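Local coordinates for protein alpha,alpha-trehalose-phosphate synthase (UDP-forming) (Burkholderia vietnamiensis, PDB 5TVG) that belongs to the GT-B clan of glycosyltransferases as a family 20 trehalose-phosphate synthase, with uridine-5'-diphosphate bound in its pocket, at residues K278-R283 against F303-P308. Residues are numbered along the deposited sequence; the frame is centred on the assembly and turned at random.
Sequences KGLVER and FVQIAP. With UDP (uridine-5'-diphosphate), chain I.
Phe303 meets Arg283 where strand 301-306 lies against helix 280-293, the third and second elements of a beta-alpha-beta unit whose strands belong to the six-stranded parallel sheet of a GT-B glycosyltransferase. Phe303 CZ sits 3.7 Å from Arg283 CD, so the aliphatic part of the arginine makes this contact; the side chains cross at about a right angle, with guanidinium and ring planes 43° apart. Phe287, further along the same helix, adds an edge-to-face ring contact.

Two residues on, Gln305 also points at the helix. CG stands anti to its backbone N (chi1 171°), carrying the chain on toward the helix, and the bend at chi2 then sets the carboxamide. Gln305 OE1 accepts a weak hydrogen bond from Arg283 NH2, 3.0 Å long but strongly bent, at 125° N-H...O. The stronger partner of that NH2 is Asp272, in a salt bridge through OD1, and the same carboxylate oxygen accepts a hydrogen bond from Gln305 NE2, so one carboxylate oxygen links both side chains. Leu280 CD2 lies over one face of the Arg283 guanidinium, 3.4 Å above its plane and offset toward the rim, and also touches Gln305 OE1. Gln305 NE2 also donates to Ile306 O at 2.9 Å, approaching from above the carbonyl plane, which helps fix the amide's rotation.

After the strand, Ala307 adds a looser apolar contact, its CB 4.4 Å from Leu280 CD1. Both segments then reach the UDP pocket, at different parts of the ligand, base and diphosphate. Pro308 brings CG to 3.6 Å from O4 of the UDP base, whereas Lys278, just before the Gly279 N-cap, serves the diphosphate: its NZ, also salt-bridged to Asp372, donates hydrogen bonds to UDP O3A at 2.9 Å and to UDP O2B at 3.0 Å.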
loop_
_atom_site.group_PDB
_atom_site.type_symbol
_atom_site.label_atom_id
_atom_site.label_comp_id
_atom_site.label_asym_id
_atom_site.label_seq_id
_atom_site.Cartn_x
_atom_site.Cartn_y
_atom_site.Cartn_z
ATOM N N LYS A 278 19.002 -8.828 4.469
ATOM C CA LYS A 278 19.577 -9.839 3.590
ATOM C C LYS A 278 19.498 -9.453 2.110
ATOM O O LYS A 278 20.085 -10.142 1.265
ATOM C CB LYS A 278 18.900 -11.195 3.862
ATOM C CG LYS A 278 19.061 -11.701 5.347
ATOM C CD LYS A 278 20.548 -12.072 5.729
ATOM C CE LYS A 278 20.718 -12.436 7.192
ATOM N NZ LYS A 278 22.125 -12.938 7.624
ATOM N N GLY A 279 18.876 -8.327 1.783
ATOM C CA GLY A 279 18.849 -7.876 0.394
ATOM C C GLY A 279 18.153 -8.808 -0.581
ATOM O O GLY A 279 18.547 -8.877 -1.745
ATOM N N LEU A 280 17.075 -9.469 -0.161
ATOM C CA LEU A 280 16.474 -10.482 -1.027
ATOM C C LEU A 280 15.813 -9.868 -2.278
ATOM O O LEU A 280 15.831 -10.477 -3.353
ATOM C CB LEU A 280 15.484 -11.321 -0.212
ATOM C CG LEU A 280 16.153 -12.001 1.021
ATOM C CD1 LEU A 280 15.156 -12.863 1.856
ATOM C CD2 LEU A 280 17.351 -12.830 0.631
ATOM N N VAL A 281 15.209 -8.685 -2.165
ATOM C CA VAL A 281 14.555 -8.082 -3.341
ATOM C C VAL A 281 15.601 -7.711 -4.386
ATOM O O VAL A 281 15.486 -8.065 -5.570
ATOM C CB VAL A 281 13.707 -6.852 -2.940
ATOM C CG1 VAL A 281 13.096 -6.127 -4.185
ATOM C CG2 VAL A 281 12.640 -7.239 -1.955
ATOM N N GLU A 282 16.648 -6.998 -3.958
ATOM C CA GLU A 282 17.741 -6.664 -4.869
ATOM C C GLU A 282 18.316 -7.924 -5.486
ATOM O O GLU A 282 18.588 -7.980 -6.701
ATOM C CB GLU A 282 18.831 -5.893 -4.117
ATOM C CG GLU A 282 18.394 -4.498 -3.647
ATOM C CD GLU A 282 17.595 -4.513 -2.372
ATOM O OE1 GLU A 282 17.188 -3.418 -1.939
ATOM O OE2 GLU A 282 17.376 -5.602 -1.789
ATOM N N ARG A 283 18.418 -8.970 -4.674
ATOM C CA ARG A 283 18.949 -10.234 -5.145
ATOM C C ARG A 283 18.063 -10.830 -6.236
ATOM O O ARG A 283 18.551 -11.218 -7.303
ATOM C CB ARG A 283 19.087 -11.184 -3.960
ATOM C CG ARG A 283 19.845 -12.424 -4.286
ATOM C CD ARG A 283 19.925 -13.367 -3.089
ATOM N NE ARG A 283 20.499 -12.728 -1.914
ATOM C CZ ARG A 283 20.551 -13.332 -0.737
ATOM N NH1 ARG A 283 21.075 -12.697 0.313
ATOM N NH2 ARG A 283 20.052 -14.571 -0.617
ATOM N N PHE A 303 17.474 -20.597 -9.737
ATOM C CA PHE A 303 17.786 -19.883 -8.512
ATOM C C PHE A 303 16.861 -20.431 -7.419
ATOM O O PHE A 303 15.640 -20.253 -7.485
ATOM C CB PHE A 303 17.631 -18.368 -8.727
ATOM C CG PHE A 303 17.865 -17.526 -7.478
ATOM C CD1 PHE A 303 18.582 -18.041 -6.385
ATOM C CD2 PHE A 303 17.403 -16.219 -7.411
ATOM C CE1 PHE A 303 18.786 -17.286 -5.245
ATOM C CE2 PHE A 303 17.606 -15.448 -6.295
ATOM C CZ PHE A 303 18.318 -15.996 -5.191
ATOM N N VAL A 304 17.442 -21.130 -6.439
ATOM C CA VAL A 304 16.714 -21.650 -5.284
ATOM C C VAL A 304 16.964 -20.707 -4.114
ATOM O O VAL A 304 18.119 -20.463 -3.743
ATOM C CB VAL A 304 17.141 -23.087 -4.926
ATOM C CG1 VAL A 304 16.560 -23.488 -3.517
ATOM C CG2 VAL A 304 16.698 -24.086 -6.004
ATOM N N GLN A 305 15.897 -20.137 -3.560
ATOM C CA GLN A 305 16.000 -19.288 -2.378
ATOM C C GLN A 305 15.202 -19.934 -1.252
ATOM O O GLN A 305 13.963 -19.935 -1.279
ATOM C CB GLN A 305 15.485 -17.876 -2.632
ATOM C CG GLN A 305 15.380 -17.012 -1.340
ATOM C CD GLN A 305 16.735 -16.526 -0.842
ATOM O OE1 GLN A 305 17.445 -15.801 -1.549
ATOM N NE2 GLN A 305 17.114 -16.934 0.385
ATOM N N ILE A 306 15.912 -20.482 -0.281
ATOM C CA ILE A 306 15.316 -20.941 0.965
ATOM C C ILE A 306 15.338 -19.752 1.906
ATOM O O ILE A 306 16.404 -19.178 2.161
ATOM C CB ILE A 306 16.093 -22.128 1.547
ATOM C CG1 ILE A 306 15.922 -23.341 0.626
ATOM C CG2 ILE A 306 15.648 -22.412 3.007
ATOM C CD1 ILE A 306 16.825 -24.481 0.942
ATOM N N ALA A 307 14.161 -19.350 2.374
ATOM C CA ALA A 307 13.985 -18.123 3.150
ATOM C C ALA A 307 12.909 -18.346 4.215
ATOM O O ALA A 307 11.753 -17.937 4.056
ATOM C CB ALA A 307 13.619 -16.954 2.221
ATOM N N PRO A 308 13.257 -18.975 5.327
ATOM C CA PRO A 308 12.277 -19.166 6.402
ATOM C C PRO A 308 11.881 -17.850 7.041
ATOM O O PRO A 308 12.705 -16.929 7.148
ATOM C CB PRO A 308 13.012 -20.075 7.406
ATOM C CG PRO A 308 14.491 -19.888 7.086
ATOM C CD PRO A 308 14.567 -19.587 5.623
HETATM N N1 UDP I . 20.348 -21.747 9.001
HETATM C C2 UDP I . 19.826 -23.024 9.108
HETATM N N3 UDP I . 18.622 -23.218 8.482
HETATM C C4 UDP I . 17.892 -22.284 7.774
HETATM C C5 UDP I . 18.494 -20.973 7.709
HETATM C C6 UDP I . 19.675 -20.753 8.325
HETATM O O2 UDP I . 20.399 -23.928 9.694
HETATM O O4 UDP I . 16.797 -22.615 7.274
HETATM C "C1'" UDP I . 21.644 -21.491 9.672
HETATM C "C2'" UDP I . 22.862 -21.327 8.760
HETATM O "O2'" UDP I . 23.438 -22.604 8.564
HETATM C "C3'" UDP I . 23.779 -20.484 9.642
HETATM C "C4'" UDP I . 22.794 -19.580 10.371
HETATM O "O4'" UDP I . 21.543 -20.298 10.413
HETATM O "O3'" UDP I . 24.610 -21.223 10.530
HETATM C "C5'" UDP I . 22.554 -18.294 9.633
HETATM O "O5'" UDP I . 23.471 -17.388 10.241
HETATM P PA UDP I . 24.092 -16.197 9.439
HETATM O O1A UDP I . 25.270 -15.745 10.230
HETATM O O2A UDP I . 24.326 -16.567 7.983
HETATM O O3A UDP I . 22.963 -15.069 9.466
HETATM P PB UDP I . 21.900 -14.808 10.615
HETATM O O1B UDP I . 22.668 -15.090 11.910
HETATM O O2B UDP I . 21.731 -13.296 10.616
HETATM O O3B UDP I . 20.646 -15.583 10.404
#